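Local structure of isoaspartyl dipeptidase (Fervidobacterium islandicum, 7CDH) at residues Met142-Ile145 against Val146-Lys150; Asn274-Leu277 against Asp278-Thr281; Lys345-Lys348 against Gly349-Ala352. The protein probably hydrolyses isoaspartyl (beta-aspartyl) dipeptides as a zinc-dependent amidohydrolase-family metallopeptidase, a reaction consistent with a role in protein repair. All coordinates share one frame; numbering follows the deposited sequence.

Contact 1: Met142-Ile145 against Val146-Lys150; sequences MRDI and VLIDK
Three successive backbone hydrogen bonds carry the last turn of a helix from Met142-Ile145 into Val146-Lys150. Val146 N donates to Met142 O at 3.1 Å, Leu147 N to Arg143 O at 2.9 Å, and Ile148 N to Asp144 O at 3.0 Å. This is the i to i+4 pattern of an alpha helix, and the third bond is made by Ile148, whose own backbone has already left helical angles, so the helix ends on a fully formed turn.

Side-chain carbons lie against polar atoms one turn back. Leu147 lies beside Arg143, both side chains pointing the same way, and its CD1 reaches the guanidinium NH2 at 3.6 Å by an oblique approach. The leucine CG stands anti to its own carbonyl carbon (chi1 -66°), which brings it over Arg143 O. Ile148 folds back similarly, its CD1 lying 3.7 Å from Asp144 O, while Val146 CG2 rests 3.3 Å from Met142 O.

The charged ends look elsewhere. Arg143 NH2 forms a salt bridge with Glu107 of a second subunit, so Leu147 flanks a guanidinium already engaged across an interface. The buried Asp144 carboxylate is satisfied by Thr138 through OD1 and by Thr127 and the Phe137 backbone N through OD2.

The turn closes helix 141-147 of the beta-alpha-beta unit between strands 122-127 and 151-159, a unit consistent with the TIM-barrel fold of the amidohydrolase family. Met142, Ile145 and Val146 pack on helix 169-186, Ile148 touches Tyr110 of helix 106-118, and Lys150 pairs with Ile125 of strand 122-127 through backbone hydrogen bonds.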
loop_
_atom_site.group_PDB
_atom_site.type_symbol
_atom_site.label_atom_id
_atom_site.label_comp_id
_atom_site.label_asym_id
_atom_site.label_seq_id
_atom_site.Cartn_x
_atom_site.Cartn_y
_atom_site.Cartn_z
ATOM N N MET A 142 4.854 -16.319 8.790
ATOM C CA MET A 142 5.533 -17.431 8.103
ATOM C C MET A 142 6.858 -16.914 7.544
ATOM O O MET A 142 7.854 -17.626 7.679
ATOM C CB MET A 142 4.674 -18.020 7.000
ATOM C CG MET A 142 5.313 -19.220 6.385
ATOM S SD MET A 142 4.389 -19.908 4.995
ATOM C CE MET A 142 2.982 -20.636 5.830
ATOM N N ARG A 143 6.874 -15.723 6.933
ATOM C CA ARG A 143 8.130 -15.110 6.446
ATOM C C ARG A 143 9.059 -14.797 7.621
ATOM O O ARG A 143 10.259 -14.982 7.435
ATOM C CB ARG A 143 7.897 -13.825 5.659
ATOM C CG ARG A 143 7.294 -14.062 4.296
ATOM C CD ARG A 143 6.938 -12.712 3.686
ATOM N NE ARG A 143 8.185 -12.062 3.379
ATOM C CZ ARG A 143 8.870 -12.325 2.280
ATOM N NH1 ARG A 143 8.380 -13.227 1.430
ATOM N NH2 ARG A 143 10.039 -11.711 2.069
ATOM N N ASP A 144 8.525 -14.373 8.770
ATOM C CA ASP A 144 9.329 -14.046 9.978
ATOM C C ASP A 144 10.152 -15.267 10.398
ATOM O O ASP A 144 11.384 -15.154 10.522
ATOM C CB ASP A 144 8.468 -13.530 11.113
ATOM C CG ASP A 144 7.928 -12.126 10.934
ATOM O OD1 ASP A 144 8.199 -11.510 9.870
ATOM O OD2 ASP A 144 7.239 -11.645 11.898
ATOM N N ILE A 145 9.510 -16.415 10.542
ATOM C CA ILE A 145 10.195 -17.639 11.037
ATOM C C ILE A 145 11.107 -18.185 9.938
ATOM O O ILE A 145 12.127 -18.717 10.252
ATOM C CB ILE A 145 9.181 -18.659 11.573
ATOM C CG1 ILE A 145 9.892 -19.791 12.325
ATOM C CG2 ILE A 145 8.276 -19.159 10.459
ATOM C CD1 ILE A 145 8.970 -20.660 13.186
ATOM N N VAL A 146 10.821 -17.991 8.663
ATOM C CA VAL A 146 11.720 -18.548 7.612
ATOM C C VAL A 146 12.961 -17.645 7.538
ATOM O O VAL A 146 14.065 -18.196 7.618
ATOM C CB VAL A 146 10.963 -18.768 6.286
ATOM C CG1 VAL A 146 11.857 -19.138 5.112
ATOM C CG2 VAL A 146 9.901 -19.829 6.440
ATOM N N LEU A 147 12.809 -16.318 7.587
ATOM C CA LEU A 147 13.906 -15.371 7.227
ATOM C C LEU A 147 14.781 -14.960 8.424
ATOM O O LEU A 147 15.920 -14.536 8.191
ATOM C CB LEU A 147 13.312 -14.118 6.579
ATOM C CG LEU A 147 12.639 -14.319 5.225
ATOM C CD1 LEU A 147 12.284 -12.959 4.641
ATOM C CD2 LEU A 147 13.518 -15.095 4.260
ATOM N N ILE A 148 14.264 -14.973 9.642
ATOM C CA ILE A 148 14.956 -14.476 10.872
ATOM C C ILE A 148 15.359 -15.647 11.782
ATOM O O ILE A 148 14.487 -16.240 12.424
ATOM C CB ILE A 148 14.004 -13.513 11.584
ATOM C CG1 ILE A 148 13.617 -12.361 10.661
ATOM C CG2 ILE A 148 14.615 -13.023 12.868
ATOM C CD1 ILE A 148 12.402 -11.643 11.128
ATOM N N ASP A 149 16.648 -15.949 11.844
ATOM C CA ASP A 149 17.219 -17.088 12.609
ATOM C C ASP A 149 16.538 -17.198 13.980
ATOM O O ASP A 149 15.976 -18.246 14.251
ATOM C CB ASP A 149 18.753 -17.030 12.595
ATOM C CG ASP A 149 19.362 -17.884 11.475
ATOM O OD1 ASP A 149 18.782 -18.964 11.186
ATOM O OD2 ASP A 149 20.400 -17.476 10.871
ATOM N N LYS A 150 16.502 -16.149 14.791
ATOM C CA LYS A 150 16.098 -16.285 16.212
ATOM C C LYS A 150 14.587 -16.514 16.369
ATOM O O LYS A 150 14.189 -16.898 17.475
ATOM C CB LYS A 150 16.545 -15.058 17.008
ATOM C CG LYS A 150 18.031 -15.038 17.351
ATOM C CD LYS A 150 18.387 -14.017 18.398
ATOM C CE LYS A 150 19.874 -13.876 18.586
ATOM N NZ LYS A 150 20.462 -15.111 19.143
#

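Contact 2: Asn274-Leu277 against Asp278-Thr281; sequences NGLL and DNVT
A tight turn led by Leu276 and closed by Asn279 follows a Schellman motif, in which Gly275, at positive phi, is the C-prime residue ending the preceding helix. In that motif Leu276 N returns to Ala271 O and Gly275 N to Tyr272 O.

Asn279 N then donates to Leu276 O at 2.9 Å, with an N-H...O angle of 158°. The bond is fairly straight at the hydrogen, yet the donor stands above the carbonyl plane, 49° out of it, and not on a lone pair. Side chains gather round the same oxygen. Asn279 CB lies 3.5 Å from Leu276 O, and a chi1 of -59° puts its CG beside the backbone N and near the turn. Asn279 OD1 is 3.6 Å from Leu276 O, the two acceptors being neighbours and not a bonded pair. Val280 CG2 approaches Leu276 O at 3.8 Å from the strand that follows. The side chains of Leu276 and Asn279 meet more loosely, CD2 to OD1 at 4.4 Å.

The amide of Asn279 is held from outside, ND2 donating to Gly243 O, and Asp278 OD1 forms a salt bridge with Lys329.

The turn thus links helix 264-273 to strand 280-283. Leu277 packs back on Ile268 and Tyr272 of that helix, Leu276 leans on Leu236 of helix 229-240, and backbone hydrogen bonds of Asn279 and Thr281 with Ile245 align the new strand with strand 245-248.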
loop_
_atom_site.group_PDB
_atom_site.type_symbol
_atom_site.label_atom_id
_atom_site.label_comp_id
_atom_site.label_asym_id
_atom_site.label_seq_id
_atom_site.Cartn_x
_atom_site.Cartn_y
_atom_site.Cartn_z
ATOM N N ASN A 274 1.311 -38.238 38.870
ATOM C CA ASN A 274 0.491 -38.750 37.745
ATOM C C ASN A 274 1.348 -39.042 36.506
ATOM O O ASN A 274 0.766 -39.292 35.465
ATOM C CB ASN A 274 -0.694 -37.821 37.549
ATOM C CG ASN A 274 -1.514 -37.842 38.820
ATOM O OD1 ASN A 274 -2.201 -38.827 39.092
ATOM N ND2 ASN A 274 -1.378 -36.827 39.656
ATOM N N GLY A 275 2.672 -39.097 36.624
ATOM C CA GLY A 275 3.572 -39.424 35.502
ATOM C C GLY A 275 3.480 -38.461 34.314
ATOM O O GLY A 275 3.675 -38.940 33.174
ATOM N N LEU A 276 3.280 -37.156 34.557
ATOM C CA LEU A 276 3.178 -36.132 33.501
ATOM C C LEU A 276 4.208 -35.011 33.683
ATOM O O LEU A 276 4.140 -34.020 32.954
ATOM C CB LEU A 276 1.758 -35.576 33.550
ATOM C CG LEU A 276 0.651 -36.570 33.237
ATOM C CD1 LEU A 276 -0.699 -35.917 33.450
ATOM C CD2 LEU A 276 0.754 -37.111 31.827
ATOM N N LEU A 277 5.188 -35.174 34.550
ATOM C CA LEU A 277 6.251 -34.160 34.691
ATOM C C LEU A 277 7.026 -34.003 33.372
ATOM O O LEU A 277 7.687 -32.971 33.213
ATOM C CB LEU A 277 7.182 -34.540 35.836
ATOM C CG LEU A 277 8.061 -33.394 36.333
ATOM C CD1 LEU A 277 7.255 -32.408 37.133
ATOM C CD2 LEU A 277 9.224 -33.900 37.159
ATOM N N ASP A 278 6.942 -34.932 32.434
ATOM C CA ASP A 278 7.645 -34.785 31.125
ATOM C C ASP A 278 6.925 -33.714 30.284
ATOM O O ASP A 278 7.517 -33.209 29.326
ATOM C CB ASP A 278 7.804 -36.130 30.412
ATOM C CG ASP A 278 8.898 -37.038 30.994
ATOM O OD1 ASP A 278 9.699 -36.553 31.826
ATOM O OD2 ASP A 278 8.948 -38.243 30.622
ATOM N N ASN A 279 5.717 -33.319 30.674
ATOM C CA ASN A 279 4.849 -32.480 29.827
ATOM C C ASN A 279 4.768 -31.091 30.451
ATOM O O ASN A 279 3.856 -30.369 30.144
ATOM C CB ASN A 279 3.491 -33.168 29.643
ATOM C CG ASN A 279 3.649 -34.527 28.996
ATOM O OD1 ASN A 279 4.154 -35.457 29.627
ATOM N ND2 ASN A 279 3.274 -34.632 27.730
ATOM N N VAL A 280 5.700 -30.728 31.314
ATOM C CA VAL A 280 5.543 -29.510 32.144
ATOM C C VAL A 280 6.806 -28.689 32.017
ATOM O O VAL A 280 7.876 -29.284 32.065
ATOM C CB VAL A 280 5.244 -29.873 33.601
ATOM C CG1 VAL A 280 5.483 -28.676 34.507
ATOM C CG2 VAL A 280 3.819 -30.358 33.721
ATOM N N THR A 281 6.660 -27.390 31.746
ATOM C CA THR A 281 7.788 -26.430 31.822
ATOM C C THR A 281 7.396 -25.392 32.862
ATOM O O THR A 281 6.223 -25.310 33.176
ATOM C CB THR A 281 8.164 -25.833 30.455
ATOM O OG1 THR A 281 7.066 -25.029 30.047
ATOM C CG2 THR A 281 8.468 -26.863 29.388
#

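Contact 3: Lys345-Lys348 against Gly349-Ala352; sequences KIAK and GQDA
Gln350 turns its CB toward Lys345-Lys348 and sets it close to two carbonyl oxygens, 3.2 Å from Ala347 O and 3.3 Å from Lys345 O. Its CG goes on to lie 4.0 Å from Ala347 CB, and the same carbon is equally near Lys345 CB. The long side chains of Lys345 and Gln350 cross at a slant, the aliphatic part of the lysine meeting the glutamine beyond its CB. CG of Gln350 is anti to its carbonyl carbon (chi1 -63°), and a further bend at chi2 carries the chain back over Lys345. With an alanine here the CG and CD that lie against Lys345 CB, and the CG against Ala347 CB, are gone, and the lysine's aliphatic chain is likely to be left without that support and freer to turn.

Behind these side chains stands a type II beta turn running from Ala347 to Gln350. Its closing bond, Gln350 N to Ala347 O, is long and bent, at 3.3 Å with an N-H...O angle of 138°; the donor sits 39° out of the carbonyl plane. Gly349 occupies the third position of the turn at positive phi, a place usually taken by glycine in type II turns.

One water ties the two arms together on the Lys345 side: it donates to Lys345 O at 2.6 Å and more weakly to Asp351 O at 3.3 Å.

The turn belongs to the connection between helix 333-339 and strand 354-358. Gly349 and Gln350 make backbone hydrogen bonds with Val27, where strand 27-31 begins, while Ile346 bonds by its backbone to Ser12 and rests its side chain on Leu53 and Pro55 of strand 51-59.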
loop_
_atom_site.group_PDB
_atom_site.type_symbol
_atom_site.label_atom_id
_atom_site.label_comp_id
_atom_site.label_asym_id
_atom_site.label_seq_id
_atom_site.Cartn_x
_atom_site.Cartn_y
_atom_site.Cartn_z
ATOM N N LYS A 345 21.038 -30.872 28.334
ATOM C CA LYS A 345 21.726 -32.169 28.513
ATOM C C LYS A 345 23.234 -31.946 28.646
ATOM O O LYS A 345 23.828 -31.359 27.735
ATOM C CB LYS A 345 21.408 -33.106 27.342
ATOM C CG LYS A 345 21.603 -34.587 27.634
ATOM C CD LYS A 345 20.491 -35.470 27.101
ATOM C CE LYS A 345 20.594 -35.728 25.616
ATOM N NZ LYS A 345 21.345 -36.979 25.360
ATOM N N ILE A 346 23.841 -32.438 29.726
ATOM C CA ILE A 346 25.320 -32.588 29.799
ATOM C C ILE A 346 25.678 -33.923 29.167
ATOM O O ILE A 346 25.370 -34.957 29.778
ATOM C CB ILE A 346 25.849 -32.488 31.228
ATOM C CG1 ILE A 346 25.217 -31.317 31.980
ATOM C CG2 ILE A 346 27.364 -32.416 31.172
ATOM C CD1 ILE A 346 26.038 -30.810 33.141
ATOM N N ALA A 347 26.288 -33.881 27.984
ATOM C CA ALA A 347 26.573 -35.052 27.132
ATOM C C ALA A 347 27.400 -34.616 25.921
ATOM O O ALA A 347 27.387 -33.433 25.587
ATOM C CB ALA A 347 25.288 -35.694 26.704
ATOM N N LYS A 348 28.128 -35.557 25.320
ATOM C CA LYS A 348 29.076 -35.317 24.209
ATOM C C LYS A 348 28.291 -34.641 23.083
ATOM O O LYS A 348 27.193 -35.156 22.764
ATOM C CB LYS A 348 29.687 -36.657 23.781
ATOM C CG LYS A 348 30.994 -36.587 23.004
ATOM C CD LYS A 348 31.470 -37.948 22.533
ATOM C CE LYS A 348 32.053 -37.936 21.132
ATOM N NZ LYS A 348 31.861 -39.246 20.467
ATOM N N GLY A 349 28.786 -33.504 22.568
ATOM C CA GLY A 349 28.238 -32.832 21.365
ATOM C C GLY A 349 27.142 -31.807 21.666
ATOM O O GLY A 349 26.887 -30.963 20.813
ATOM N N GLN A 350 26.505 -31.909 22.834
ATOM C CA GLN A 350 25.623 -30.896 23.437
ATOM C C GLN A 350 26.438 -29.625 23.728
ATOM O O GLN A 350 27.671 -29.692 23.835
ATOM C CB GLN A 350 24.976 -31.502 24.682
ATOM C CG GLN A 350 24.080 -32.713 24.397
ATOM C CD GLN A 350 22.793 -32.423 23.642
ATOM O OE1 GLN A 350 22.393 -31.274 23.440
ATOM N NE2 GLN A 350 22.099 -33.478 23.247
ATOM N N ASP A 351 25.760 -28.487 23.824
ATOM C CA ASP A 351 26.398 -27.160 23.993
ATOM C C ASP A 351 26.786 -27.046 25.470
ATOM O O ASP A 351 26.008 -27.539 26.331
ATOM C CB ASP A 351 25.479 -26.034 23.492
ATOM C CG ASP A 351 25.281 -26.014 21.975
ATOM O OD1 ASP A 351 26.207 -25.555 21.269
ATOM O OD2 ASP A 351 24.214 -26.474 21.495
ATOM N N ALA A 352 27.936 -26.424 25.741
ATOM C CA ALA A 352 28.557 -26.359 27.076
ATOM C C ALA A 352 27.885 -25.256 27.891
ATOM O O ALA A 352 28.567 -24.260 28.222
ATOM C CB ALA A 352 30.054 -26.151 26.964
HETATM O O HOH W 1 23.114 -29.138 26.636
#

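All three contacts are short-range reversals or endings of the chain, yet they differ with their depth. Contacts 1 and 2 are largely buried and serve the alpha/beta part of the fold, one finishing a helix and the other leading from a helix into a strand. Contact 3 lies at the surface, in a loop facing the N-terminal strands. Contact 1 relies on repeated helical bonds and reaches other subunits; contact 2 has one turn bond amid leucine packing and touches no other chain of the assembly; contact 3 combines a longer turn bond, aliphatic lysine and glutamine carbons and a bridging water. At nearest atoms contacts 1 and 2 are about 17 Å apart, contact 3 about 12 Å from each.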